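PDB 6M4K: alpha-amylase from Eisenia fetida, which probably hydrolyses internal alpha-1,4-glucosidic linkages of starch-like polysaccharides, as a calcium- and chloride-dependent member of glycoside hydrolase family 13. Local coordinates for residues 181-184 with 185-189; 87-90 with 91-95; 146-149 with 150-154; 299-302 with 303-306; 393-396 with 397-401. One frame throughout, in Å; residues are numbered along the deposited sequence. Where two conformers were deposited one is given.

Contact 1 (181-184 with 185-189); sequences VEAE and FANRL
F185 N donates to V181 O at 3.1 Å, the first of four i to i+4 bonds that join 181-184 to 185-189 in helix 176-192, an outer helix of the (beta/alpha)8 barrel leading into its fourth strand, 196-199. The F185 ring meets that of Y72. A186 follows, with its N 3.0 Å from the O of E182 and its methyl beside that carbonyl. At N187 the backbone N holds A183 O at 2.8 Å, while the amide turns to R216 O with ND2 and to N218 N with OD1. R188 repeats the helical bond to E184 and adds the main side-chain contact. E184 bends at chi2 (-77°), which turns its carboxylate along the helix to the edge of the guanidinium, the two planes only 10° apart. The grip is side-on and double: R188 NE lies 2.9 Å from E184 OE2, and R188 NH2 lies 2.9 Å from E184 OE1, on the syn lone pair and almost straight (171°). R188 NH1 reaches Y72 O. Two parallel bonds fix the rotation of both flat groups, and this one-turn salt bridge would largely balance the two charges on an exposed flank of the helix.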
loop_
_atom_site.group_PDB
_atom_site.type_symbol
_atom_site.label_atom_id
_atom_site.label_comp_id
_atom_site.label_asym_id
_atom_site.label_seq_id
_atom_site.Cartn_x
_atom_site.Cartn_y
_atom_site.Cartn_z
ATOM N N VAL A 181 -16.735 -0.517 -21.056
ATOM C CA VAL A 181 -16.858 0.716 -20.281
ATOM C C VAL A 181 -15.706 0.852 -19.294
ATOM O O VAL A 181 -15.112 1.932 -19.148
ATOM C CB VAL A 181 -18.221 0.745 -19.570
ATOM C CG1 VAL A 181 -18.212 1.754 -18.445
ATOM C CG2 VAL A 181 -19.327 1.066 -20.576
ATOM N N GLU A 182 -15.379 -0.232 -18.595
ATOM C CA GLU A 182 -14.321 -0.157 -17.595
ATOM C C GLU A 182 -12.957 0.021 -18.250
ATOM O O GLU A 182 -12.118 0.781 -17.750
ATOM C CB GLU A 182 -14.392 -1.369 -16.670
ATOM C CG GLU A 182 -15.673 -1.327 -15.831
ATOM C CD GLU A 182 -15.737 -2.353 -14.735
ATOM O OE1 GLU A 182 -15.220 -3.464 -14.933
ATOM O OE2 GLU A 182 -16.329 -2.033 -13.671
ATOM N N ALA A 183 -12.731 -0.631 -19.396
ATOM C CA ALA A 183 -11.480 -0.413 -20.116
ATOM C C ALA A 183 -11.378 1.003 -20.662
ATOM O O ALA A 183 -10.280 1.562 -20.709
ATOM C CB ALA A 183 -11.331 -1.432 -21.242
ATOM N N GLU A 184 -12.498 1.603 -21.084
ATOM C CA GLU A 184 -12.447 2.984 -21.552
ATOM C C GLU A 184 -11.989 3.911 -20.438
ATOM O O GLU A 184 -11.189 4.822 -20.668
ATOM C CB GLU A 184 -13.819 3.431 -22.068
ATOM C CG GLU A 184 -13.838 4.844 -22.704
ATOM C CD GLU A 184 -13.818 5.995 -21.694
ATOM O OE1 GLU A 184 -14.390 5.842 -20.592
ATOM O OE2 GLU A 184 -13.231 7.060 -22.000
ATOM N N PHE A 185 -12.517 3.701 -19.230
ATOM C CA PHE A 185 -12.105 4.468 -18.056
ATOM C C PHE A 185 -10.606 4.322 -17.812
ATOM O O PHE A 185 -9.873 5.315 -17.738
ATOM C CB PHE A 185 -12.916 3.950 -16.865
ATOM C CG PHE A 185 -12.412 4.392 -15.510
ATOM C CD1 PHE A 185 -12.230 5.732 -15.210
ATOM C CD2 PHE A 185 -12.159 3.455 -14.529
ATOM C CE1 PHE A 185 -11.787 6.121 -13.942
ATOM C CE2 PHE A 185 -11.721 3.832 -13.272
ATOM C CZ PHE A 185 -11.538 5.165 -12.979
ATOM N N ALA A 186 -10.129 3.080 -17.729
ATOM C CA ALA A 186 -8.708 2.859 -17.492
ATOM C C ALA A 186 -7.857 3.446 -18.614
ATOM O O ALA A 186 -6.820 4.067 -18.354
ATOM C CB ALA A 186 -8.438 1.368 -17.326
ATOM N N ASN A 187 -8.288 3.281 -19.872
ATOM C CA ASN A 187 -7.500 3.787 -20.992
ATOM C C ASN A 187 -7.446 5.306 -21.030
ATOM O O ASN A 187 -6.444 5.880 -21.473
ATOM C CB ASN A 187 -8.049 3.246 -22.314
ATOM C CG ASN A 187 -7.562 1.853 -22.599
ATOM O OD1 ASN A 187 -6.484 1.479 -22.144
ATOM N ND2 ASN A 187 -8.343 1.072 -23.354
ATOM N N ARG A 188 -8.523 5.975 -20.621
ATOM C CA ARG A 188 -8.496 7.429 -20.562
ATOM C C ARG A 188 -7.429 7.892 -19.584
ATOM O O ARG A 188 -6.638 8.794 -19.884
ATOM C CB ARG A 188 -9.888 7.945 -20.171
ATOM C CG ARG A 188 -10.029 9.459 -20.091
ATOM C CD ARG A 188 -11.506 9.920 -20.161
ATOM N NE ARG A 188 -12.438 8.854 -19.817
ATOM C CZ ARG A 188 -13.106 8.786 -18.668
ATOM N NH1 ARG A 188 -12.959 9.742 -17.760
ATOM N NH2 ARG A 188 -13.915 7.763 -18.427
ATOM N N LEU A 189 -7.348 7.221 -18.434
ATOM C CA LEU A 189 -6.359 7.599 -17.434
ATOM C C LEU A 189 -4.945 7.262 -17.896
ATOM O O LEU A 189 -4.024 8.073 -17.712
ATOM C CB LEU A 189 -6.699 6.960 -16.090
ATOM C CG LEU A 189 -7.709 7.733 -15.225
ATOM C CD1 LEU A 189 -9.001 8.095 -15.965
ATOM C CD2 LEU A 189 -8.020 6.945 -13.971
#

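Contact 2 (87-90 with 91-95); sequences MVTT and CNNLG
M87, V88, T89 and T90 offer their carbonyl oxygens to the backbone N atoms of C91, N92, N93 and L94, the i to i+4 ladder at the C-terminal end of helix 81-93. The first three bonds are short. The last, from L94 N to T90 O, is 3.1 Å long and more bent (139°) as the helix runs out. G95 then turns to positive phi (76°), sends its N back to N92 O at 3.0 Å, and closes the end in a Schellman motif. Among the side chains, C91 has SG beside its own backbone N, which carries the sulfur back toward M87; SG lies 4.1 Å from M87 CG and is joined in a disulfide to C34. V88 and N92 run alongside each other, with V88 CG1 3.7 Å from N92 ND2, and that amide nitrogen donates to G193 O. An alanine in place of N92 would remove the amide, and the carbonyl of G193 is likely to be left without this donor. T89 and N93 make a similar pair, CG2 of T89 lying 3.8 Å from ND2 of N93, whose OD1 accepts from W224 NE1. T90 OG1 meets E31 OE2 and also N86 O, and T90 CG2 lies 4.2 Å from L94 CD1. M87 packs on W27 and I30, and L94 on C34 and Q35, all of helix 27-39. This is the packing of neighbouring outer helices of a (beta/alpha)8 barrel, here tied by a disulfide, with helix 81-93 forming the beta-alpha-beta crossover between strands 44-47 and 97-102.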
loop_
_atom_site.group_PDB
_atom_site.type_symbol
_atom_site.label_atom_id
_atom_site.label_comp_id
_atom_site.label_asym_id
_atom_site.label_seq_id
_atom_site.Cartn_x
_atom_site.Cartn_y
_atom_site.Cartn_z
ATOM N N MET A 87 -1.550 17.090 -11.621
ATOM C CA MET A 87 -0.787 16.220 -10.732
ATOM C C MET A 87 -0.008 15.172 -11.516
ATOM O O MET A 87 1.194 14.992 -11.303
ATOM C CB MET A 87 -1.742 15.556 -9.737
ATOM C CG MET A 87 -1.103 14.515 -8.843
ATOM S SD MET A 87 -2.327 13.525 -7.973
ATOM C CE MET A 87 -3.067 12.616 -9.336
ATOM N N VAL A 88 -0.689 14.456 -12.413
ATOM C CA VAL A 88 -0.028 13.400 -13.182
ATOM C C VAL A 88 1.126 13.970 -14.003
ATOM O O VAL A 88 2.230 13.415 -14.030
ATOM C CB VAL A 88 -1.047 12.650 -14.059
ATOM C CG1 VAL A 88 -0.332 11.678 -14.993
ATOM C CG2 VAL A 88 -2.059 11.897 -13.203
ATOM N N THR A 89 0.880 15.087 -14.687
ATOM C CA THR A 89 1.919 15.689 -15.524
ATOM C C THR A 89 3.133 16.104 -14.693
ATOM O O THR A 89 4.274 15.776 -15.032
ATOM C CB THR A 89 1.337 16.882 -16.283
ATOM O OG1 THR A 89 0.294 16.425 -17.151
ATOM C CG2 THR A 89 2.423 17.568 -17.100
ATOM N N THR A 90 2.903 16.812 -13.583
ATOM C CA THR A 90 4.002 17.301 -12.756
ATOM C C THR A 90 4.775 16.143 -12.143
ATOM O O THR A 90 6.014 16.133 -12.127
ATOM C CB THR A 90 3.428 18.180 -11.644
ATOM O OG1 THR A 90 2.823 19.345 -12.214
ATOM C CG2 THR A 90 4.519 18.591 -10.659
ATOM N N CYS A 91 4.048 15.163 -11.611
ATOM C CA CYS A 91 4.691 14.033 -10.959
ATOM C C CYS A 91 5.497 13.223 -11.967
ATOM O O CYS A 91 6.667 12.904 -11.735
ATOM C CB CYS A 91 3.637 13.178 -10.245
ATOM S SG CYS A 91 2.942 13.979 -8.781
ATOM N N ASN A 92 4.885 12.920 -13.122
ATOM C CA ASN A 92 5.602 12.201 -14.172
ATOM C C ASN A 92 6.864 12.938 -14.597
ATOM O O ASN A 92 7.907 12.309 -14.806
ATOM C CB ASN A 92 4.702 11.972 -15.383
ATOM C CG ASN A 92 3.679 10.887 -15.157
ATOM O OD1 ASN A 92 3.553 10.353 -14.052
ATOM N ND2 ASN A 92 2.940 10.541 -16.213
ATOM N N ASN A 93 6.788 14.266 -14.739
ATOM C CA ASN A 93 7.974 15.030 -15.120
ATOM C C ASN A 93 9.072 14.938 -14.075
ATOM O O ASN A 93 10.253 15.086 -14.409
ATOM C CB ASN A 93 7.621 16.492 -15.393
ATOM C CG ASN A 93 6.885 16.681 -16.703
ATOM O OD1 ASN A 93 6.936 15.817 -17.574
ATOM N ND2 ASN A 93 6.202 17.810 -16.848
ATOM N N LEU A 94 8.711 14.717 -12.811
ATOM C CA LEU A 94 9.683 14.519 -11.740
ATOM C C LEU A 94 10.114 13.072 -11.576
ATOM O O LEU A 94 10.942 12.785 -10.706
ATOM C CB LEU A 94 9.110 15.016 -10.412
ATOM C CG LEU A 94 9.048 16.532 -10.287
ATOM C CD1 LEU A 94 8.109 16.920 -9.159
ATOM C CD2 LEU A 94 10.440 17.071 -10.024
ATOM N N GLY A 95 9.566 12.153 -12.366
ATOM C CA GLY A 95 9.914 10.758 -12.232
ATOM C C GLY A 95 9.286 10.067 -11.041
ATOM O O GLY A 95 9.876 9.120 -10.498
#

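Contact 3 (146-149 with 150-154)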
loop_
_atom_site.group_PDB
_atom_site.type_symbol
_atom_site.label_atom_id
_atom_site.label_comp_id
_atom_site.label_asym_id
_atom_site.label_seq_id
_atom_site.Cartn_x
_atom_site.Cartn_y
_atom_site.Cartn_z
ATOM N N THR A 146 -28.377 -16.067 -2.391
ATOM C CA THR A 146 -28.471 -15.805 -0.962
ATOM C C THR A 146 -29.723 -14.992 -0.650
ATOM O O THR A 146 -30.228 -14.239 -1.487
ATOM C CB THR A 146 -27.228 -15.080 -0.450
ATOM O OG1 THR A 146 -27.086 -13.827 -1.128
ATOM C CG2 THR A 146 -25.987 -15.924 -0.684
ATOM N N SER A 147 -30.220 -15.147 0.578
ATOM C CA SER A 147 -31.515 -14.570 0.929
ATOM C C SER A 147 -31.494 -13.049 0.888
ATOM O O SER A 147 -32.498 -12.426 0.527
ATOM C CB SER A 147 -31.964 -15.068 2.304
ATOM O OG SER A 147 -31.170 -14.504 3.333
ATOM N N ASP A 148 -30.372 -12.432 1.252
ATOM C CA ASP A 148 -30.251 -10.982 1.209
ATOM C C ASP A 148 -29.461 -10.481 0.007
ATOM O O ASP A 148 -29.247 -9.271 -0.111
ATOM C CB ASP A 148 -29.626 -10.455 2.503
ATOM C CG ASP A 148 -28.271 -11.070 2.796
ATOM O OD1 ASP A 148 -27.754 -11.839 1.955
ATOM O OD2 ASP A 148 -27.719 -10.770 3.876
ATOM N N GLY A 149 -29.019 -11.371 -0.880
ATOM C CA GLY A 149 -28.213 -10.974 -2.016
ATOM C C GLY A 149 -26.764 -10.677 -1.700
ATOM O O GLY A 149 -26.023 -10.259 -2.601
ATOM N N GLU A 150 -26.333 -10.876 -0.461
ATOM C CA GLU A 150 -24.968 -10.561 -0.072
ATOM C C GLU A 150 -24.136 -11.829 0.069
ATOM O O GLU A 150 -24.636 -12.953 -0.011
ATOM C CB GLU A 150 -24.959 -9.729 1.214
ATOM C CG GLU A 150 -25.776 -8.446 1.062
ATOM C CD GLU A 150 -25.631 -7.484 2.224
ATOM O OE1 GLU A 150 -24.776 -7.717 3.105
ATOM O OE2 GLU A 150 -26.382 -6.483 2.250
ATOM N N ILE A 151 -22.838 -11.630 0.250
ATOM C CA ILE A 151 -21.891 -12.727 0.369
ATOM C C ILE A 151 -21.870 -13.184 1.817
ATOM O O ILE A 151 -21.796 -12.358 2.735
ATOM C CB ILE A 151 -20.487 -12.280 -0.072
ATOM C CG1 ILE A 151 -20.513 -11.730 -1.500
ATOM C CG2 ILE A 151 -19.500 -13.428 0.064
ATOM C CD1 ILE A 151 -19.254 -10.962 -1.868
ATOM N N HIS A 152 -21.928 -14.492 2.021
ATOM C CA HIS A 152 -21.790 -15.060 3.356
ATOM C C HIS A 152 -20.822 -16.234 3.412
ATOM O O HIS A 152 -20.081 -16.362 4.391
ATOM C CB HIS A 152 -23.167 -15.466 3.914
ATOM C CG HIS A 152 -24.170 -14.357 3.902
ATOM N ND1 HIS A 152 -24.129 -13.307 4.795
ATOM C CD2 HIS A 152 -25.233 -14.123 3.096
ATOM C CE1 HIS A 152 -25.129 -12.480 4.545
ATOM N NE2 HIS A 152 -25.814 -12.953 3.519
ATOM N N ASP A 153 -20.791 -17.082 2.383
ATOM C CA ASP A 153 -20.001 -18.313 2.382
ATOM C C ASP A 153 -18.752 -18.094 1.533
ATOM O O ASP A 153 -18.796 -18.195 0.306
ATOM C CB ASP A 153 -20.841 -19.462 1.828
ATOM C CG ASP A 153 -20.115 -20.799 1.853
ATOM O OD1 ASP A 153 -18.921 -20.855 2.234
ATOM O OD2 ASP A 153 -20.748 -21.806 1.472
ATOM N N TYR A 154 -17.620 -17.853 2.197
ATOM C CA TYR A 154 -16.359 -17.658 1.491
ATOM C C TYR A 154 -15.714 -18.960 1.015
ATOM O O TYR A 154 -14.616 -18.919 0.452
ATOM C CB TYR A 154 -15.399 -16.777 2.309
ATOM C CG TYR A 154 -15.766 -15.307 2.215
ATOM C CD1 TYR A 154 -16.774 -14.767 3.005
ATOM C CD2 TYR A 154 -15.133 -14.471 1.304
ATOM C CE1 TYR A 154 -17.130 -13.428 2.906
ATOM C CE2 TYR A 154 -15.478 -13.129 1.198
ATOM C CZ TYR A 154 -16.476 -12.613 1.999
ATOM O OH TYR A 154 -16.828 -11.281 1.888
#
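H152 meets the carboxylate of D148 edge to edge, their planes 20° apart, and T146 CB also sits near the plane of the imidazole, at its CD2 side. The ring of Y154 carries I151 CG2 on one face, 3.6 Å above the plane and toward the rim. The core is a histidine-carboxylate hydrogen bond that ties the chain beyond a type I turn (T146-G149) back to it, in the long excursion after the third barrel strand, called domain B in alpha-amylases. H152 NE2 lies 2.7 Å from D148 OD1, on its syn lone pair; a second approach, to D148 OD2, is weak. D148 can do this because a chi1 of 57° tucks its CG in between the two backbone bonds of CA, folding the carboxylate over the turn. There OD1 also takes E150 N at 3.0 Å, from above the carboxylate plane. Two donors on one oxygen should ease the nearness of E150, whose OE1 is 4.3 Å from D148 OD2. G149 N returns to T146 O to close the turn, and positive phi suits the glycine. I151 faces the other way, against H204, a calcium ligand. A valine at T146 would lack the hydroxyl, and the carbonyl of E150 would probably lose the donor that ties it back to the start of the turn. That hydroxyl, T146 OG1, lies 2.8 Å from E150 O, in the carbonyl plane and on a lone pair.

Contact 4 (299-302 with 303-306)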
loop_
_atom_site.group_PDB
_atom_site.type_symbol
_atom_site.label_atom_id
_atom_site.label_comp_id
_atom_site.label_asym_id
_atom_site.label_seq_id
_atom_site.Cartn_x
_atom_site.Cartn_y
_atom_site.Cartn_z
ATOM N N ILE A 299 2.980 -3.091 5.447
ATOM C CA ILE A 299 2.691 -3.396 6.846
ATOM C C ILE A 299 1.205 -3.239 7.146
ATOM O O ILE A 299 0.600 -4.099 7.806
ATOM C CB ILE A 299 3.575 -2.548 7.778
ATOM C CG1 ILE A 299 5.055 -2.847 7.502
ATOM C CG2 ILE A 299 3.215 -2.791 9.256
ATOM C CD1 ILE A 299 5.444 -4.329 7.571
ATOM N N ASP A 300 0.602 -2.146 6.675
ATOM C CA ASP A 300 -0.823 -1.903 6.858
ATOM C C ASP A 300 -1.362 -1.203 5.621
ATOM O O ASP A 300 -0.602 -0.669 4.808
ATOM C CB ASP A 300 -1.153 -1.116 8.159
ATOM C CG ASP A 300 -0.651 0.323 8.151
ATOM O OD1 ASP A 300 0.364 0.636 7.492
ATOM O OD2 ASP A 300 -1.267 1.163 8.861
ATOM N N ASN A 301 -2.686 -1.222 5.474
ATOM C CA ASN A 301 -3.378 -0.449 4.450
ATOM C C ASN A 301 -4.534 0.313 5.103
ATOM O O ASN A 301 -4.738 0.261 6.327
ATOM C CB ASN A 301 -3.802 -1.312 3.247
ATOM C CG ASN A 301 -5.035 -2.159 3.518
ATOM O OD1 ASN A 301 -5.489 -2.281 4.661
ATOM N ND2 ASN A 301 -5.591 -2.748 2.458
ATOM N N HIS A 302 -5.312 1.011 4.276
ATOM C CA HIS A 302 -6.343 1.891 4.814
ATOM C C HIS A 302 -7.463 1.104 5.480
ATOM O O HIS A 302 -8.106 1.605 6.413
ATOM C CB HIS A 302 -6.870 2.803 3.701
ATOM C CG HIS A 302 -7.582 2.076 2.604
ATOM N ND1 HIS A 302 -6.927 1.489 1.541
ATOM C CD2 HIS A 302 -8.902 1.846 2.408
ATOM C CE1 HIS A 302 -7.815 0.923 0.743
ATOM N NE2 HIS A 302 -9.018 1.119 1.249
ATOM N N ASP A 303 -7.705 -0.126 5.027
ATOM C CA ASP A 303 -8.762 -0.961 5.586
ATOM C C ASP A 303 -8.335 -1.588 6.897
ATOM O O ASP A 303 -9.058 -1.504 7.900
ATOM C CB ASP A 303 -9.089 -2.124 4.650
ATOM C CG ASP A 303 -9.907 -1.725 3.464
ATOM O OD1 ASP A 303 -10.807 -0.867 3.604
ATOM O OD2 ASP A 303 -9.663 -2.309 2.385
ATOM N N ASN A 304 -7.184 -2.254 6.908
ATOM C CA ASN A 304 -6.816 -2.999 8.096
ATOM C C ASN A 304 -6.233 -2.137 9.203
ATOM O O ASN A 304 -6.222 -2.579 10.352
ATOM C CB ASN A 304 -6.006 -4.266 7.765
ATOM C CG ASN A 304 -4.612 -3.979 7.225
ATOM O OD1 ASN A 304 -4.061 -2.892 7.406
ATOM N ND2 ASN A 304 -4.003 -5.000 6.614
ATOM N N GLN A 305 -5.814 -0.899 8.917
ATOM C CA GLN A 305 -5.494 -0.007 10.033
ATOM C C GLN A 305 -6.745 0.429 10.792
ATOM O O GLN A 305 -6.624 1.007 11.879
ATOM C CB GLN A 305 -4.653 1.210 9.602
ATOM C CG GLN A 305 -5.407 2.247 8.779
ATOM C CD GLN A 305 -4.617 3.515 8.441
ATOM O OE1 GLN A 305 -5.222 4.514 8.034
ATOM N NE2 GLN A 305 -3.292 3.496 8.612
ATOM N N ARG A 306 -7.928 0.172 10.237
ATOM C CA ARG A 306 -9.211 0.416 10.882
ATOM C C ARG A 306 -9.803 -0.854 11.468
ATOM O O ARG A 306 -10.993 -0.869 11.815
ATOM C CB ARG A 306 -10.195 1.059 9.899
ATOM C CG ARG A 306 -9.836 2.504 9.624
ATOM C CD ARG A 306 -10.468 3.135 8.365
ATOM N NE ARG A 306 -10.115 4.542 8.422
ATOM C CZ ARG A 306 -8.917 5.026 8.119
ATOM N NH1 ARG A 306 -7.988 4.239 7.579
ATOM N NH2 ARG A 306 -8.652 6.306 8.314
HETATM O O HOH W 1 -1.082 -5.627 6.155
HETATM O O HOH W 2 -7.966 -4.518 2.652
HETATM O O HOH W 3 -11.792 -0.037 1.105
#
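N301 and N304 share one side-chain setting: in each, CG stands between the backbone N and the carbonyl carbon (chi1 77° and 69°), folding the amide back so that each reaches the other's backbone. N301 OD1 accepts N304 N at 2.8 Å, almost perfectly straight (178°), and N304 OD1 accepts N301 N at 2.9 Å, this time from above its carbonyl plane. The exchange pins both amides, even though it brings the two OD1 atoms near one another. N301 OD1 also has a weak bond from D303 N. Water 1 steadies the far end of the second amide, joining N304 ND2 to I299 O. One residue further on, Q305 N holds N301 O at 3.0 Å. The Q305 chain is extended beyond CG and lays NE2 3.1 Å from D300 OD2, above the carboxylate plane. That nitrogen also meets S345 OG, while D300 OD1 has Y325 OH. R306 closes the loop on itself: its NH1 lies 2.9 Å from H302 O, on a lone pair, and 2.8 Å from Q305 OE1. One nitrogen thus ties a backbone carbonyl to a side-chain amide. D303 N sits over one face of the H302 ring, which stands among H21, F23, W63 and Y67, and R306 makes cation-pi contacts with W63 and W348. The run N301-H302-D303, just after the seventh strand of the barrel, matches the NHD sequence of the fourth conserved region of family 13, which in relatives lines the active-site cleft at the C-terminal ends of the strands.

Contact 5 (393-396 with 397-401)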
loop_
_atom_site.group_PDB
_atom_site.type_symbol
_atom_site.label_atom_id
_atom_site.label_comp_id
_atom_site.label_asym_id
_atom_site.label_seq_id
_atom_site.Cartn_x
_atom_site.Cartn_y
_atom_site.Cartn_z
ATOM N N ASN A 393 14.867 7.132 5.594
ATOM C CA ASN A 393 16.251 6.673 5.605
ATOM C C ASN A 393 16.349 5.173 5.362
ATOM O O ASN A 393 17.358 4.699 4.830
ATOM C CB ASN A 393 16.955 7.089 6.895
ATOM C CG ASN A 393 17.594 8.457 6.780
ATOM O OD1 ASN A 393 17.486 9.114 5.741
ATOM N ND2 ASN A 393 18.274 8.893 7.837
ATOM N N MET A 394 15.313 4.412 5.724
ATOM C CA MET A 394 15.289 3.006 5.354
ATOM C C MET A 394 14.894 2.801 3.897
ATOM O O MET A 394 15.268 1.778 3.314
ATOM C CB MET A 394 14.406 2.186 6.298
ATOM C CG MET A 394 15.045 1.940 7.669
ATOM S SD MET A 394 16.686 1.196 7.595
ATOM C CE MET A 394 16.347 -0.312 6.679
ATOM N N VAL A 395 14.175 3.749 3.294
ATOM C CA VAL A 395 14.003 3.714 1.844
ATOM C C VAL A 395 15.337 3.934 1.149
ATOM O O VAL A 395 15.676 3.226 0.193
ATOM C CB VAL A 395 12.934 4.730 1.414
ATOM C CG1 VAL A 395 12.940 4.965 -0.105
ATOM C CG2 VAL A 395 11.558 4.277 1.909
ATOM N N ARG A 396 16.132 4.889 1.637
ATOM C CA ARG A 396 17.480 5.063 1.108
ATOM C C ARG A 396 18.320 3.803 1.299
ATOM O O ARG A 396 19.014 3.378 0.370
ATOM C CB ARG A 396 18.145 6.304 1.719
ATOM C CG ARG A 396 19.539 6.579 1.154
ATOM C CD ARG A 396 20.042 7.955 1.544
ATOM N NE ARG A 396 20.199 8.045 2.992
ATOM C CZ ARG A 396 20.677 9.105 3.635
ATOM N NH1 ARG A 396 21.047 10.185 2.958
ATOM N NH2 ARG A 396 20.789 9.073 4.959
ATOM N N PHE A 397 18.253 3.178 2.484
ATOM C CA PHE A 397 18.937 1.906 2.712
ATOM C C PHE A 397 18.507 0.883 1.670
ATOM O O PHE A 397 19.340 0.234 1.035
ATOM C CB PHE A 397 18.598 1.407 4.126
ATOM C CG PHE A 397 19.267 0.102 4.529
ATOM C CD1 PHE A 397 18.827 -1.116 4.027
ATOM C CD2 PHE A 397 20.280 0.093 5.488
ATOM C CE1 PHE A 397 19.412 -2.299 4.423
ATOM C CE2 PHE A 397 20.873 -1.088 5.897
ATOM C CZ PHE A 397 20.450 -2.288 5.363
ATOM N N HIS A 398 17.196 0.730 1.496
ATOM C CA HIS A 398 16.639 -0.187 0.505
ATOM C C HIS A 398 17.194 0.096 -0.882
ATOM O O HIS A 398 17.575 -0.831 -1.606
ATOM C CB HIS A 398 15.123 0.016 0.520
ATOM C CG HIS A 398 14.369 -0.733 -0.538
ATOM N ND1 HIS A 398 13.760 -1.946 -0.302
ATOM C CD2 HIS A 398 14.064 -0.400 -1.815
ATOM C CE1 HIS A 398 13.121 -2.337 -1.394
ATOM N NE2 HIS A 398 13.312 -1.427 -2.334
ATOM N N ASN A 399 17.258 1.372 -1.267
ATOM C CA ASN A 399 17.771 1.723 -2.587
ATOM C C ASN A 399 19.254 1.389 -2.705
ATOM O O ASN A 399 19.694 0.845 -3.726
ATOM C CB ASN A 399 17.541 3.216 -2.864
ATOM C CG ASN A 399 16.068 3.584 -2.986
ATOM O OD1 ASN A 399 15.230 2.755 -3.337
ATOM N ND2 ASN A 399 15.757 4.838 -2.700
ATOM N N VAL A 400 20.038 1.691 -1.664
ATOM C CA VAL A 400 21.473 1.404 -1.688
ATOM C C VAL A 400 21.717 -0.100 -1.762
ATOM O O VAL A 400 22.661 -0.561 -2.416
ATOM C CB VAL A 400 22.159 2.054 -0.468
ATOM C CG1 VAL A 400 23.583 1.516 -0.277
ATOM C CG2 VAL A 400 22.166 3.571 -0.614
ATOM N N ALA A 401 20.878 -0.883 -1.094
ATOM C CA ALA A 401 21.040 -2.324 -0.971
ATOM C C ALA A 401 20.520 -3.098 -2.175
ATOM O O ALA A 401 20.744 -4.312 -2.246
ATOM C CB ALA A 401 20.288 -2.801 0.270
#
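M394 curls back so that its methyl CE lies over the face of F397, three residues further on, with the sulfur oblique to the ring: a Met-aromatic contact within a single turn. It belongs to helix 389-401, which leads from the (beta/alpha)8 barrel to the antiparallel sheet of the C-terminal all-beta domain. Bends at chi2 (-54°) and chi3 fold the methionine back on itself, setting CE 3.6 Å from F397 CG and 4.0 Å from the centre of the F397 ring, displaced toward the rim. The methyl makes a CH-pi contact. F397 has CG anti to its backbone N (chi1 -179°), which lays the ring alongside the methionine and pointing the same way. The pair is wedged between domains: M394 touches A330, L333 and A334 of helix 322-334, and both residues touch A494 of strand 492-496. The backbone carries the usual helical ladder, the N atoms of F397, H398, N399 and V400 each taking the carbonyl four residues back. N393 ND2 reaches V452 O, R396 NH2 reaches D456 O, and the imidazole of H398 is held at both nitrogens, ND1 by L333 O and NE2 by D17 OD2; two acceptors there would favour the charged form. R396 and V400 touch only loosely, with CG of R396 4.4 Å from CG2 of V400. V395 and N399 lie side by side: N399 ND2 donates to N41 O and has V395 CG1 3.8 Å away.

In the fold
Going from the N terminus, contact 2 comes first, ending the outer helix between the second and third barrel strands. The chain then passes through strand 97-102 into the long excursion that holds contact 3, a surface turn by the calcium site, and returns along helix 176-192 with contact 1. Contacts 1 and 2 approach to about 6 Å between nearest atoms, on neighbouring helices. Contact 4 follows strand 295-297 near the middle of the molecule, and contact 5 ends the series on the helix leading to the C-terminal sheet. All five are local and in series, none nesting or crossing; contacts 3 and 5 lie farthest apart, 46 Å between centres.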